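Long-range contacts in alpha-L-rhamnosidase (Streptomyces avermitilis, PDB 3W5M), which hydrolyses terminal non-reducing alpha-L-rhamnose residues from flavonoid glycosides such as naringin and rutin and from gum arabic, and carries a calcium-dependent rhamnose-binding module: residues 138-143 with 235-240; 159-164 with 252-257; 173-178 with 206-211. All coordinates share one frame; numbering follows the deposited sequence. Where two conformers were deposited one is given.

Interaction 1: residues 138-143 with 235-240; sequences SSWIWF and GWICVL
Ile237 lies across the indole of Trp140, with CG2 3.7 Å from the centroid of the six-membered ring and only 4° off its normal, a CH-pi contact over the face. The CD1 branch of Ile237 reaches back toward the pyrrole part, 3.8 Å from Trp140 NE1, so both branches of the isoleucine serve the same indole. At the edge of that ring, Gly235 brings its carbonyl carbon into the plane. A second CH-pi pair forms on the other side of the strand: Ile141 and Trp236 run side by side in the same direction, CG1 of Ile141 standing over the five-membered ring of Trp236 and CD1 lying 3.5 Å from Trp236 CZ2. Ile141 CG1 sits between its backbone N and carbonyl carbon (chi1 62°), which sets it above the pyrrole. Trp142 approaches Gly235 N obliquely through CE3, while its indole NE1 is bonded to Glu145. An alanine in place of Trp140 would probably leave Ile237 CG2 and CD1 without the ring they pack on and open a gap beside Gly235.

The backbones meet in one antiparallel hydrogen-bonded pair, Ile141 N to Trp236 O at 2.8 Å and Trp236 N to Ile141 O at 2.9 Å. Beyond it the chains diverge, and Ser138 supplies the last link: its OG donates to Cys238 O at 2.7 Å. Ser138 OG is also hydrogen-bonded to Ser253. The single bridge fastens the short strand 139-142, itself paired with strand 282-286, to the start of strand 235-244, an inner strand of the four-stranded sheet of the CBM67 beta-jelly-roll, close to its sugar site: Trp140 packs near the rhamnose-binding Trp203, and Trp142 near the calcium ligand Asn228.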
ATOM      1  N   SER A 138      35.646  18.299   7.223  1.00 23.81           N
ATOM      2  CA  SER A 138      35.258  19.595   7.742  1.00 22.67           C
ATOM      3  C   SER A 138      35.232  19.596   9.272  1.00 22.47           C
ATOM      4  O   SER A 138      35.436  18.552   9.922  1.00 20.62           O
ATOM      5  CB  SER A 138      33.893  20.017   7.195  1.00 23.35           C
ATOM      6  OG  SER A 138      33.749  21.404   7.402  1.00 28.50           O
ATOM      7  N   SER A 139      35.008  20.772   9.835  1.00 20.44           N
ATOM      8  CA  SER A 139      34.955  20.931  11.289  1.00 21.72           C
ATOM      9  C   SER A 139      33.710  21.671  11.688  1.00 20.54           C
ATOM     10  O   SER A 139      33.253  22.581  10.959  1.00 18.80           O
ATOM     11  CB  SER A 139      36.157  21.738  11.736  1.00 22.36           C
ATOM     12  OG  SER A 139      37.331  21.007  11.452  1.00 27.29           O
ATOM     13  N   TRP A 140      33.143  21.297  12.842  1.00 19.81           N
ATOM     14  CA  TRP A 140      32.094  22.086  13.469  1.00 19.39           C
ATOM     15  C   TRP A 140      32.749  23.298  14.095  1.00 19.20           C
ATOM     16  O   TRP A 140      33.729  23.147  14.827  1.00 19.84           O
ATOM     17  CB  TRP A 140      31.396  21.318  14.587  1.00 18.58           C
ATOM     18  CG  TRP A 140      30.636  20.123  14.109  1.00 20.25           C
ATOM     19  CD1 TRP A 140      31.114  18.870  13.950  1.00 18.81           C
ATOM     20  CD2 TRP A 140      29.241  20.069  13.802  1.00 19.60           C
ATOM     21  NE1 TRP A 140      30.114  18.029  13.507  1.00 20.76           N
ATOM     22  CE2 TRP A 140      28.949  18.740  13.415  1.00 20.14           C
ATOM     23  CE3 TRP A 140      28.204  21.018  13.811  1.00 19.76           C
ATOM     24  CZ2 TRP A 140      27.655  18.322  13.058  1.00 20.84           C
ATOM     25  CZ3 TRP A 140      26.933  20.613  13.430  1.00 20.30           C
ATOM     26  CH2 TRP A 140      26.666  19.269  13.062  1.00 19.52           C
ATOM     27  N   ILE A 141      32.253  24.490  13.772  1.00 17.59           N
ATOM     28  CA  ILE A 141      32.848  25.710  14.306  1.00 18.08           C
ATOM     29  C   ILE A 141      31.836  26.562  15.055  1.00 17.54           C
ATOM     30  O   ILE A 141      30.613  26.431  14.865  1.00 18.14           O
ATOM     31  CB  ILE A 141      33.582  26.559  13.219  1.00 17.85           C
ATOM     32  CG1 ILE A 141      32.635  27.043  12.122  1.00 17.53           C
ATOM     33  CG2 ILE A 141      34.703  25.766  12.619  1.00 17.96           C
ATOM     34  CD1 ILE A 141      33.246  28.159  11.290  1.00 17.92           C
ATOM     35  N   TRP A 142      32.354  27.426  15.937  1.00 18.68           N
ATOM     36  CA  TRP A 142      31.537  28.402  16.638  1.00 18.24           C
ATOM     37  C   TRP A 142      32.387  29.608  16.936  1.00 17.79           C
ATOM     38  O   TRP A 142      33.560  29.646  16.581  1.00 18.19           O
ATOM     39  CB  TRP A 142      30.978  27.772  17.946  1.00 18.29           C
ATOM     40  CG  TRP A 142      29.849  28.499  18.522  1.00 22.55           C
ATOM     41  CD1 TRP A 142      29.830  29.164  19.729  1.00 22.46           C
ATOM     42  CD2 TRP A 142      28.532  28.637  17.969  1.00 23.39           C
ATOM     43  NE1 TRP A 142      28.588  29.702  19.946  1.00 24.42           N
ATOM     44  CE2 TRP A 142      27.770  29.407  18.890  1.00 24.76           C
ATOM     45  CE3 TRP A 142      27.921  28.200  16.781  1.00 25.76           C
ATOM     46  CZ2 TRP A 142      26.425  29.766  18.654  1.00 26.11           C
ATOM     47  CZ3 TRP A 142      26.570  28.549  16.555  1.00 26.40           C
ATOM     48  CH2 TRP A 142      25.848  29.325  17.496  1.00 25.60           C
ATOM     49  N   PHE A 143      31.793  30.603  17.579  1.00 18.54           N
ATOM     50  CA  PHE A 143      32.564  31.702  18.142  1.00 19.92           C
ATOM     51  C   PHE A 143      33.490  31.171  19.267  1.00 21.32           C
ATOM     52  O   PHE A 143      33.107  30.217  19.984  1.00 21.48           O
ATOM     53  CB  PHE A 143      31.623  32.800  18.653  1.00 19.50           C
ATOM     54  CG  PHE A 143      32.362  33.991  19.205  1.00 20.33           C
ATOM     55  CD1 PHE A 143      32.822  34.992  18.351  1.00 19.14           C
ATOM     56  CD2 PHE A 143      32.698  34.055  20.563  1.00 21.89           C
ATOM     57  CE1 PHE A 143      33.533  36.071  18.849  1.00 19.87           C
ATOM     58  CE2 PHE A 143      33.441  35.122  21.059  1.00 21.54           C
ATOM     59  CZ  PHE A 143      33.851  36.135  20.205  1.00 23.11           C
ATOM     60  N   GLY A 235      27.315  24.661  17.246  1.00 19.28           N
ATOM     61  CA  GLY A 235      28.338  24.583  16.230  1.00 20.95           C
ATOM     62  C   GLY A 235      27.679  24.491  14.865  1.00 18.57           C
ATOM     63  O   GLY A 235      26.520  24.076  14.751  1.00 20.12           O
ATOM     64  N   TRP A 236      28.429  24.814  13.818  1.00 19.17           N
ATOM     65  CA  TRP A 236      27.871  24.650  12.460  1.00 18.36           C
ATOM     66  C   TRP A 236      29.017  24.151  11.591  1.00 18.73           C
ATOM     67  O   TRP A 236      30.192  24.320  11.940  1.00 18.42           O
ATOM     68  CB  TRP A 236      27.192  25.946  11.930  1.00 17.88           C
ATOM     69  CG  TRP A 236      28.141  27.049  11.608  1.00 18.16           C
ATOM     70  CD1 TRP A 236      28.644  27.988  12.471  1.00 18.88           C
ATOM     71  CD2 TRP A 236      28.748  27.317  10.333  1.00 18.76           C
ATOM     72  NE1 TRP A 236      29.522  28.819  11.808  1.00 19.92           N
ATOM     73  CE2 TRP A 236      29.589  28.446  10.495  1.00 19.34           C
ATOM     74  CE3 TRP A 236      28.631  26.732   9.068  1.00 19.69           C
ATOM     75  CZ2 TRP A 236      30.335  28.997   9.441  1.00 19.45           C
ATOM     76  CZ3 TRP A 236      29.378  27.286   8.007  1.00 19.03           C
ATOM     77  CH2 TRP A 236      30.221  28.396   8.212  1.00 18.54           C
ATOM     78  N   ILE A 237      28.683  23.470  10.498  1.00 16.95           N
ATOM     79  CA  ILE A 237      29.701  22.826   9.702  1.00 17.82           C
ATOM     80  C   ILE A 237      29.292  22.934   8.225  1.00 18.65           C
ATOM     81  O   ILE A 237      28.084  22.874   7.904  1.00 18.53           O
ATOM     82  CB  ILE A 237      29.794  21.340  10.134  1.00 18.16           C
ATOM     83  CG1 ILE A 237      30.968  20.617   9.432  1.00 18.56           C
ATOM     84  CG2 ILE A 237      28.438  20.629   9.902  1.00 18.86           C
ATOM     85  CD1 ILE A 237      31.333  19.271  10.086  1.00 18.95           C
ATOM     86  N   CYS A 238      30.264  23.092   7.322  1.00 19.30           N
ATOM     87  CA  CYS A 238      29.917  23.087   5.902  1.00 20.10           C
ATOM     88  C   CYS A 238      31.062  22.572   5.044  1.00 19.41           C
ATOM     89  O   CYS A 238      32.221  22.508   5.505  1.00 19.16           O
ATOM     90  CB  CYS A 238      29.455  24.482   5.422  1.00 21.81           C
ATOM     91  SG  CYS A 238      30.800  25.680   5.218  1.00 24.68           S
ATOM     92  N   VAL A 239      30.725  22.164   3.814  1.00 18.50           N
ATOM     93  CA  VAL A 239      31.727  21.997   2.759  1.00 19.50           C
ATOM     94  C   VAL A 239      31.176  22.649   1.496  1.00 19.86           C
ATOM     95  O   VAL A 239      30.020  22.435   1.128  1.00 20.70           O
ATOM     96  CB  VAL A 239      32.081  20.521   2.432  1.00 19.44           C
ATOM     97  CG1 VAL A 239      33.182  20.460   1.367  1.00 20.22           C
ATOM     98  CG2 VAL A 239      32.542  19.771   3.673  1.00 22.78           C
ATOM     99  N   LEU A 240      32.016  23.442   0.862  1.00 21.01           N
ATOM    100  CA  LEU A 240      31.698  23.992  -0.453  1.00 21.55           C
ATOM    101  C   LEU A 240      32.570  23.234  -1.439  1.00 22.66           C
ATOM    102  O   LEU A 240      33.799  23.297  -1.363  1.00 22.84           O
ATOM    103  CB  LEU A 240      31.961  25.498  -0.491  1.00 19.85           C
ATOM    104  CG  LEU A 240      31.923  26.208  -1.867  1.00 20.02           C
ATOM    105  CD1 LEU A 240      30.496  26.219  -2.390  1.00 21.68           C
ATOM    106  CD2 LEU A 240      32.453  27.622  -1.696  1.00 22.16           C
TER

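Interaction 2: residues 159-164 with 252-257; sequences FRRTVD and FSDASW
Arg161 lays its aliphatic chain over the indole of Trp257. Its CB stands 3.5 Å above the ring plane, over the centre, and its CD is 3.5 Å from the centroid of the five-membered ring, a CH-pi contact over the face. With CG anti to the backbone N (chi1 -170°) and the chain extended from CG to NE, the arginine reaches past the indole, and its guanidinium ends nearly perpendicular to the ring, the planes 85° apart. One guanidinium face receives Ser256 CB, 3.7 Å from Arg161 CZ and over the centre of the group. Asp254 forms a salt bridge with NH1, OD1 to NH1 3.2 Å, but the carboxylate oxygen lies well out of the guanidinium plane and no N-H points at it, so the attraction is one of charge alone. A water accepts from Arg161 NH1 and from Phe252 N and donates to Asp254 OD2. Arg161 is modelled in two conformers and this describes one, so its guanidinium contacts probably hold for only part of the molecules. Two residues earlier on the strand, Phe159 CB touches Trp257 CE3.

The loop fixes these partners by its own bonds. Trp257 NE1 donates to Phe252 O at 2.9 Å, with the acceptor close to the indole plane, which restrains rotation of the ring under the arginine. Asp254 OD1 accepts from Ser256 N at 3.0 Å, from above the carboxylate plane, in an Asx turn that overlaps the type I turn from Asp254 to Trp257.

Strand 156-165 pairs with strand 218-227, and Trp257 touches Leu222 of the latter. On its way from strand 247-252 to strand 258-260, the loop passes beside Arg161, while Trp257 meets the Trp236 ring edge-to-face between the two sheets.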
ATOM      1  N   PHE A 159      29.634  34.835  11.152  1.00 17.91           N
ATOM      2  CA  PHE A 159      30.844  34.254  10.571  1.00 17.81           C
ATOM      3  C   PHE A 159      31.031  34.746   9.153  1.00 18.26           C
ATOM      4  O   PHE A 159      30.038  34.846   8.405  1.00 17.95           O
ATOM      5  CB  PHE A 159      30.722  32.732  10.508  1.00 18.17           C
ATOM      6  CG  PHE A 159      30.460  32.107  11.859  1.00 17.49           C
ATOM      7  CD1 PHE A 159      29.164  32.092  12.358  1.00 19.09           C
ATOM      8  CD2 PHE A 159      31.503  31.616  12.651  1.00 18.21           C
ATOM      9  CE1 PHE A 159      28.893  31.565  13.622  1.00 17.58           C
ATOM     10  CE2 PHE A 159      31.226  31.073  13.911  1.00 18.54           C
ATOM     11  CZ  PHE A 159      29.940  31.056  14.387  1.00 18.57           C
ATOM     12  N   ARG A 160      32.292  34.992   8.807  1.00 18.62           N
ATOM     13  CA  ARG A 160      32.677  35.388   7.454  1.00 19.03           C
ATOM     14  C   ARG A 160      33.910  34.659   6.983  1.00 19.89           C
ATOM     15  O   ARG A 160      34.812  34.350   7.783  1.00 21.16           O
ATOM     16  CB  ARG A 160      32.988  36.893   7.415  1.00 18.87           C
ATOM     17  CG  ARG A 160      31.771  37.807   7.434  1.00 20.38           C
ATOM     18  CD  ARG A 160      32.147  39.299   7.480  1.00 17.73           C
ATOM     19  NE  ARG A 160      33.132  39.687   6.462  1.00 19.49           N
ATOM     20  CZ  ARG A 160      32.823  40.125   5.246  1.00 18.63           C
ATOM     21  NH1 ARG A 160      31.559  40.246   4.876  1.00 19.06           N
ATOM     22  NH2 ARG A 160      33.796  40.471   4.399  1.00 19.60           N
ATOM     23  N   ARG A 161      33.973  34.431   5.672  1.00 20.10           N
ATOM     24  CA  ARG A 161      35.199  33.956   5.041  0.50 21.47           C
ATOM     25  C   ARG A 161      35.230  34.399   3.595  1.00 22.02           C
ATOM     26  O   ARG A 161      34.263  34.285   2.863  1.00 24.56           O
ATOM     27  CB  ARG A 161      35.376  32.436   5.125  0.50 21.41           C
ATOM     28  CG  ARG A 161      36.765  31.983   4.688  0.50 21.76           C
ATOM     29  CD  ARG A 161      37.017  30.500   4.877  0.50 20.68           C
ATOM     30  NE  ARG A 161      38.229  30.081   4.180  0.50 21.92           N
ATOM     31  CZ  ARG A 161      38.707  28.844   4.199  0.50 21.33           C
ATOM     32  NH1 ARG A 161      38.082  27.897   4.893  0.50 18.62           N
ATOM     33  NH2 ARG A 161      39.821  28.564   3.534  0.50 22.79           N
ATOM     34  N   THR A 162      36.366  34.954   3.217  1.00 23.51           N
ATOM     35  CA  THR A 162      36.602  35.283   1.813  1.00 26.40           C
ATOM     36  C   THR A 162      37.579  34.270   1.258  1.00 27.09           C
ATOM     37  O   THR A 162      38.680  34.128   1.792  1.00 27.47           O
ATOM     38  CB  THR A 162      37.142  36.714   1.642  1.00 27.11           C
ATOM     39  OG1 THR A 162      36.161  37.633   2.128  1.00 27.49           O
ATOM     40  CG2 THR A 162      37.431  37.000   0.154  1.00 28.54           C
ATOM     41  N   VAL A 163      37.160  33.578   0.195  1.00 27.07           N
ATOM     42  CA  VAL A 163      37.954  32.512  -0.451  1.00 28.47           C
ATOM     43  C   VAL A 163      38.163  32.767  -1.937  1.00 28.73           C
ATOM     44  O   VAL A 163      37.259  33.251  -2.628  1.00 28.58           O
ATOM     45  CB  VAL A 163      37.303  31.120  -0.285  1.00 30.45           C
ATOM     46  CG1 VAL A 163      37.584  30.581   1.100  1.00 32.15           C
ATOM     47  CG2 VAL A 163      35.803  31.131  -0.602  1.00 30.16           C
ATOM     48  N   ASP A 164      39.358  32.421  -2.412  1.00 29.73           N
ATOM     49  CA  ASP A 164      39.762  32.615  -3.797  1.00 31.14           C
ATOM     50  C   ASP A 164      39.492  31.294  -4.524  1.00 31.88           C
ATOM     51  O   ASP A 164      40.155  30.283  -4.283  1.00 34.28           O
ATOM     52  CB  ASP A 164      41.251  32.991  -3.850  1.00 34.62           C
ATOM     53  CG  ASP A 164      41.691  33.512  -5.215  1.00 40.82           C
ATOM     54  OD1 ASP A 164      40.898  33.491  -6.170  1.00 39.77           O
ATOM     55  OD2 ASP A 164      42.855  33.958  -5.337  1.00 45.61           O
ATOM     56  N   PHE A 252      36.303  24.307   3.605  1.00 20.62           N
ATOM     57  CA  PHE A 252      35.639  23.825   4.823  1.00 21.82           C
ATOM     58  C   PHE A 252      35.294  24.930   5.787  1.00 21.19           C
ATOM     59  O   PHE A 252      35.873  26.010   5.718  1.00 20.72           O
ATOM     60  CB  PHE A 252      36.591  22.870   5.550  1.00 24.00           C
ATOM     61  CG  PHE A 252      37.007  21.689   4.724  1.00 24.58           C
ATOM     62  CD1 PHE A 252      36.080  20.705   4.384  1.00 26.08           C
ATOM     63  CD2 PHE A 252      38.321  21.557   4.282  1.00 27.29           C
ATOM     64  CE1 PHE A 252      36.462  19.592   3.643  1.00 25.56           C
ATOM     65  CE2 PHE A 252      38.704  20.449   3.525  1.00 30.01           C
ATOM     66  CZ  PHE A 252      37.767  19.479   3.204  1.00 28.08           C
ATOM     67  N   SER A 253      34.374  24.644   6.719  1.00 21.57           N
ATOM     68  CA  SER A 253      34.247  25.436   7.936  1.00 19.92           C
ATOM     69  C   SER A 253      35.441  25.054   8.840  1.00 21.18           C
ATOM     70  O   SER A 253      35.726  23.860   9.070  1.00 21.36           O
ATOM     71  CB  SER A 253      32.911  25.157   8.634  1.00 20.18           C
ATOM     72  OG  SER A 253      32.679  23.744   8.716  1.00 19.20           O
ATOM     73  N   ASP A 254      36.160  26.063   9.309  1.00 21.19           N
ATOM     74  CA  ASP A 254      37.417  25.831  10.052  1.00 21.75           C
ATOM     75  C   ASP A 254      37.906  27.175  10.608  1.00 21.24           C
ATOM     76  O   ASP A 254      37.178  28.169  10.515  1.00 20.05           O
ATOM     77  CB  ASP A 254      38.485  25.087   9.210  1.00 24.99           C
ATOM     78  CG  ASP A 254      38.927  25.860   7.962  1.00 26.69           C
ATOM     79  OD1 ASP A 254      38.847  27.097   7.927  1.00 27.59           O
ATOM     80  OD2 ASP A 254      39.365  25.198   6.998  1.00 29.37           O
ATOM     81  N   ALA A 255      39.101  27.206  11.218  1.00 20.98           N
ATOM     82  CA  ALA A 255      39.606  28.431  11.879  1.00 21.30           C
ATOM     83  C   ALA A 255      40.056  29.547  10.909  1.00 22.34           C
ATOM     84  O   ALA A 255      40.447  30.641  11.337  1.00 24.67           O
ATOM     85  CB  ALA A 255      40.736  28.089  12.866  1.00 21.97           C
ATOM     86  N   SER A 256      40.016  29.266   9.616  1.00 22.62           N
ATOM     87  CA  SER A 256      40.219  30.325   8.610  1.00 24.53           C
ATOM     88  C   SER A 256      39.031  31.297   8.498  1.00 24.45           C
ATOM     89  O   SER A 256      39.142  32.342   7.821  1.00 25.44           O
ATOM     90  CB  SER A 256      40.536  29.695   7.253  1.00 25.77           C
ATOM     91  OG  SER A 256      41.784  29.023   7.343  1.00 29.93           O
ATOM     92  N   TRP A 257      37.896  30.956   9.125  1.00 22.85           N
ATOM     93  CA  TRP A 257      36.723  31.826   9.150  1.00 21.54           C
ATOM     94  C   TRP A 257      36.878  32.799  10.289  1.00 22.61           C
ATOM     95  O   TRP A 257      37.453  32.451  11.321  1.00 23.24           O
ATOM     96  CB  TRP A 257      35.427  31.039   9.382  1.00 21.76           C
ATOM     97  CG  TRP A 257      34.987  30.214   8.199  1.00 20.93           C
ATOM     98  CD1 TRP A 257      35.629  29.126   7.648  1.00 21.05           C
ATOM     99  CD2 TRP A 257      33.790  30.394   7.452  1.00 21.71           C
ATOM    100  NE1 TRP A 257      34.890  28.633   6.601  1.00 22.52           N
ATOM    101  CE2 TRP A 257      33.763  29.398   6.452  1.00 21.05           C
ATOM    102  CE3 TRP A 257      32.734  31.322   7.519  1.00 21.78           C
ATOM    103  CZ2 TRP A 257      32.713  29.304   5.507  1.00 21.45           C
ATOM    104  CZ3 TRP A 257      31.687  31.223   6.585  1.00 23.43           C
ATOM    105  CH2 TRP A 257      31.696  30.227   5.598  1.00 23.18           C
TER
HETATM  106  O   HOH W   1      38.934  25.312   4.053  1.00 27.30           O

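Interaction 3: residues 173-178 with 206-211; sequences TLAISA and PAVIDV
Leu174 and Ile209 face each other as a hydrogen-bonded pair, Leu174 N to Ile209 O and Ile209 N to Leu174 O both measuring 2.8 Å. Ile176 and Ala207 form the next such pair, joined by Ile176 N to Ala207 O at 2.9 Å and Ala207 N to Ile176 O at 3.0 Å. Thr173 with Asp210 and Ala175 with Val208 are the intervening non-hydrogen-bonded pairs of this regular antiparallel register. Here the backbones come close enough for CA-H...O contacts, such as Ala175 CA to Ala207 O at 3.2 Å and Val208 CA to Leu174 O at 3.3 Å.

Apolar contacts divide between the two sides of the sheet. On the side of Leu174 and Ile176, Ile209 leans across the strand: its CD1 comes 3.8 Å from Ile176 CG2, and the same methyl lies against Leu174 O. Ile209 CG1 is anti to the carbonyl carbon (chi1 -52°), and chi2 of 102°, away from a staggered value, carries CD1 over toward strand 173-178. Val211 CG1 meets Leu174 CB as the second segment leaves the strand. On the other side, Ala175 CB meets Val208 CG2 at 4.1 Å. Beyond the paired region, Ser177 CB packs on the ring of Pro206, touching CG and CA; the serine OG is hydrogen-bonded to the carbonyl of Trp203, a rhamnose-binding residue.

Strand 207-210 is the edge of its four-stranded sheet, and 171-179 joins it to strand 235-244. Leu174 and Ile176 point toward strand 181-186 of the facing sheet, where Val184 touches both, and Ile209 packs on Ala192 of strand 189-193.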
ATOM      1  N   THR A 173      28.542  22.942  -5.045  1.00 24.87           N
ATOM      2  CA  THR A 173      27.521  22.516  -4.075  1.00 23.92           C
ATOM      3  C   THR A 173      27.947  22.903  -2.678  1.00 23.45           C
ATOM      4  O   THR A 173      29.147  22.921  -2.367  1.00 21.98           O
ATOM      5  CB  THR A 173      27.267  20.997  -4.077  1.00 25.83           C
ATOM      6  OG1 THR A 173      28.486  20.307  -3.709  1.00 29.30           O
ATOM      7  CG2 THR A 173      26.751  20.522  -5.451  1.00 27.22           C
ATOM      8  N   LEU A 174      26.958  23.236  -1.858  1.00 22.02           N
ATOM      9  CA  LEU A 174      27.193  23.531  -0.454  1.00 22.06           C
ATOM     10  C   LEU A 174      26.426  22.545   0.410  1.00 21.58           C
ATOM     11  O   LEU A 174      25.210  22.426   0.274  1.00 24.29           O
ATOM     12  CB  LEU A 174      26.759  24.968  -0.126  1.00 22.09           C
ATOM     13  CG  LEU A 174      26.897  25.376   1.348  1.00 20.99           C
ATOM     14  CD1 LEU A 174      28.355  25.458   1.769  1.00 23.45           C
ATOM     15  CD2 LEU A 174      26.186  26.707   1.618  1.00 22.60           C
ATOM     16  N   ALA A 175      27.134  21.826   1.283  1.00 20.04           N
ATOM     17  CA  ALA A 175      26.478  20.978   2.282  1.00 20.53           C
ATOM     18  C   ALA A 175      26.696  21.700   3.623  1.00 20.05           C
ATOM     19  O   ALA A 175      27.788  22.175   3.898  1.00 20.41           O
ATOM     20  CB  ALA A 175      27.120  19.601   2.319  1.00 21.63           C
ATOM     21  N   ILE A 176      25.645  21.813   4.419  1.00 19.40           N
ATOM     22  CA  ILE A 176      25.715  22.658   5.618  1.00 20.86           C
ATOM     23  C   ILE A 176      24.729  22.131   6.663  1.00 21.37           C
ATOM     24  O   ILE A 176      23.628  21.677   6.341  1.00 21.96           O
ATOM     25  CB  ILE A 176      25.469  24.145   5.265  1.00 20.40           C
ATOM     26  CG1 ILE A 176      25.592  25.069   6.495  1.00 20.68           C
ATOM     27  CG2 ILE A 176      24.098  24.318   4.622  1.00 20.65           C
ATOM     28  CD1 ILE A 176      25.877  26.525   6.175  1.00 20.44           C
ATOM     29  N   SER A 177      25.152  22.154   7.919  1.00 21.68           N
ATOM     30  CA  SER A 177      24.278  21.811   9.009  1.00 21.34           C
ATOM     31  C   SER A 177      24.611  22.707  10.205  1.00 22.24           C
ATOM     32  O   SER A 177      25.746  23.171  10.312  1.00 19.61           O
ATOM     33  CB  SER A 177      24.528  20.347   9.389  1.00 22.96           C
ATOM     34  OG  SER A 177      23.538  19.903  10.306  1.00 25.51           O
ATOM     35  N   ALA A 178      23.648  22.948  11.099  1.00 20.11           N
ATOM     36  CA  ALA A 178      23.995  23.683  12.325  1.00 21.52           C
ATOM     37  C   ALA A 178      23.194  23.178  13.495  1.00 22.41           C
ATOM     38  O   ALA A 178      22.041  22.800  13.337  1.00 22.69           O
ATOM     39  CB  ALA A 178      23.766  25.185  12.163  1.00 20.17           C
ATOM     40  N   PRO A 206      21.770  17.526   7.516  1.00 25.63           N
ATOM     41  CA  PRO A 206      22.416  18.527   6.656  1.00 25.70           C
ATOM     42  C   PRO A 206      21.683  18.727   5.336  1.00 27.01           C
ATOM     43  O   PRO A 206      21.179  17.767   4.762  1.00 28.25           O
ATOM     44  CB  PRO A 206      23.804  17.927   6.378  1.00 25.83           C
ATOM     45  CG  PRO A 206      24.036  16.962   7.467  1.00 26.51           C
ATOM     46  CD  PRO A 206      22.696  16.462   7.930  1.00 25.39           C
ATOM     47  N   ALA A 207      21.633  19.966   4.869  1.00 26.45           N
ATOM     48  CA  ALA A 207      21.094  20.303   3.551  1.00 25.64           C
ATOM     49  C   ALA A 207      22.230  20.364   2.538  1.00 28.67           C
ATOM     50  O   ALA A 207      23.370  20.774   2.863  1.00 24.63           O
ATOM     51  CB  ALA A 207      20.374  21.632   3.600  1.00 26.65           C
ATOM     52  N   VAL A 208      21.917  19.964   1.305  1.00 28.62           N
ATOM     53  CA  VAL A 208      22.832  20.119   0.184  1.00 30.38           C
ATOM     54  C   VAL A 208      22.179  21.056  -0.843  1.00 31.04           C
ATOM     55  O   VAL A 208      21.064  20.806  -1.278  1.00 30.69           O
ATOM     56  CB  VAL A 208      23.174  18.760  -0.473  1.00 31.86           C
ATOM     57  CG1 VAL A 208      24.134  18.952  -1.650  1.00 32.45           C
ATOM     58  CG2 VAL A 208      23.821  17.843   0.544  1.00 32.79           C
ATOM     59  N   ILE A 209      22.880  22.124  -1.214  1.00 29.11           N
ATOM     60  CA  ILE A 209      22.316  23.193  -2.061  1.00 31.40           C
ATOM     61  C   ILE A 209      23.227  23.387  -3.268  1.00 29.58           C
ATOM     62  O   ILE A 209      24.434  23.505  -3.107  1.00 27.92           O
ATOM     63  CB  ILE A 209      22.237  24.556  -1.323  1.00 29.38           C
ATOM     64  CG1 ILE A 209      21.515  24.438   0.028  1.00 32.70           C
ATOM     65  CG2 ILE A 209      21.539  25.614  -2.198  1.00 32.05           C
ATOM     66  CD1 ILE A 209      22.461  24.402   1.215  1.00 32.58           C
ATOM     67  N   ASP A 210      22.663  23.410  -4.473  1.00 29.61           N
ATOM     68  CA  ASP A 210      23.454  23.808  -5.634  1.00 32.87           C
ATOM     69  C   ASP A 210      23.642  25.326  -5.590  1.00 30.11           C
ATOM     70  O   ASP A 210      22.670  26.048  -5.494  1.00 31.76           O
ATOM     71  CB  ASP A 210      22.784  23.382  -6.954  1.00 35.44           C
ATOM     72  CG  ASP A 210      23.703  23.586  -8.170  1.00 39.09           C
ATOM     73  OD1 ASP A 210      24.106  24.740  -8.445  1.00 40.13           O
ATOM     74  OD2 ASP A 210      24.046  22.590  -8.846  1.00 43.93           O
ATOM     75  N   VAL A 211      24.890  25.795  -5.680  1.00 28.87           N
ATOM     76  CA  VAL A 211      25.215  27.229  -5.576  1.00 26.52           C
ATOM     77  C   VAL A 211      26.000  27.751  -6.778  1.00 27.05           C
ATOM     78  O   VAL A 211      26.636  28.806  -6.700  1.00 24.51           O
ATOM     79  CB  VAL A 211      26.009  27.570  -4.274  1.00 26.09           C
ATOM     80  CG1 VAL A 211      25.124  27.379  -3.050  1.00 26.93           C
ATOM     81  CG2 VAL A 211      27.276  26.725  -4.154  1.00 23.82           C
TER

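From the N terminus, segment 138-143 comes first and is matched only much later, when 235-240 closes interaction 1. Strand 159-164 starts the second loop, which closes at 252-257, after interaction 1 is complete; the two loops therefore cross. Interaction 3, between 173-178 and 206-211, is a shorter closure lying within both. Strand 235-244 connects interactions 1 and 3 by pairing with strand 171-179. Ser253 bridges interactions 1 and 2, its OG meeting Ser139 O and Cys238 N. Interaction 1 ties strand 139-142 to the four-stranded sheet, interaction 2 ties the loop leaving that sheet to strand 156-165 of the five-stranded one, and interaction 3 holds the edge strand 207-210 in place.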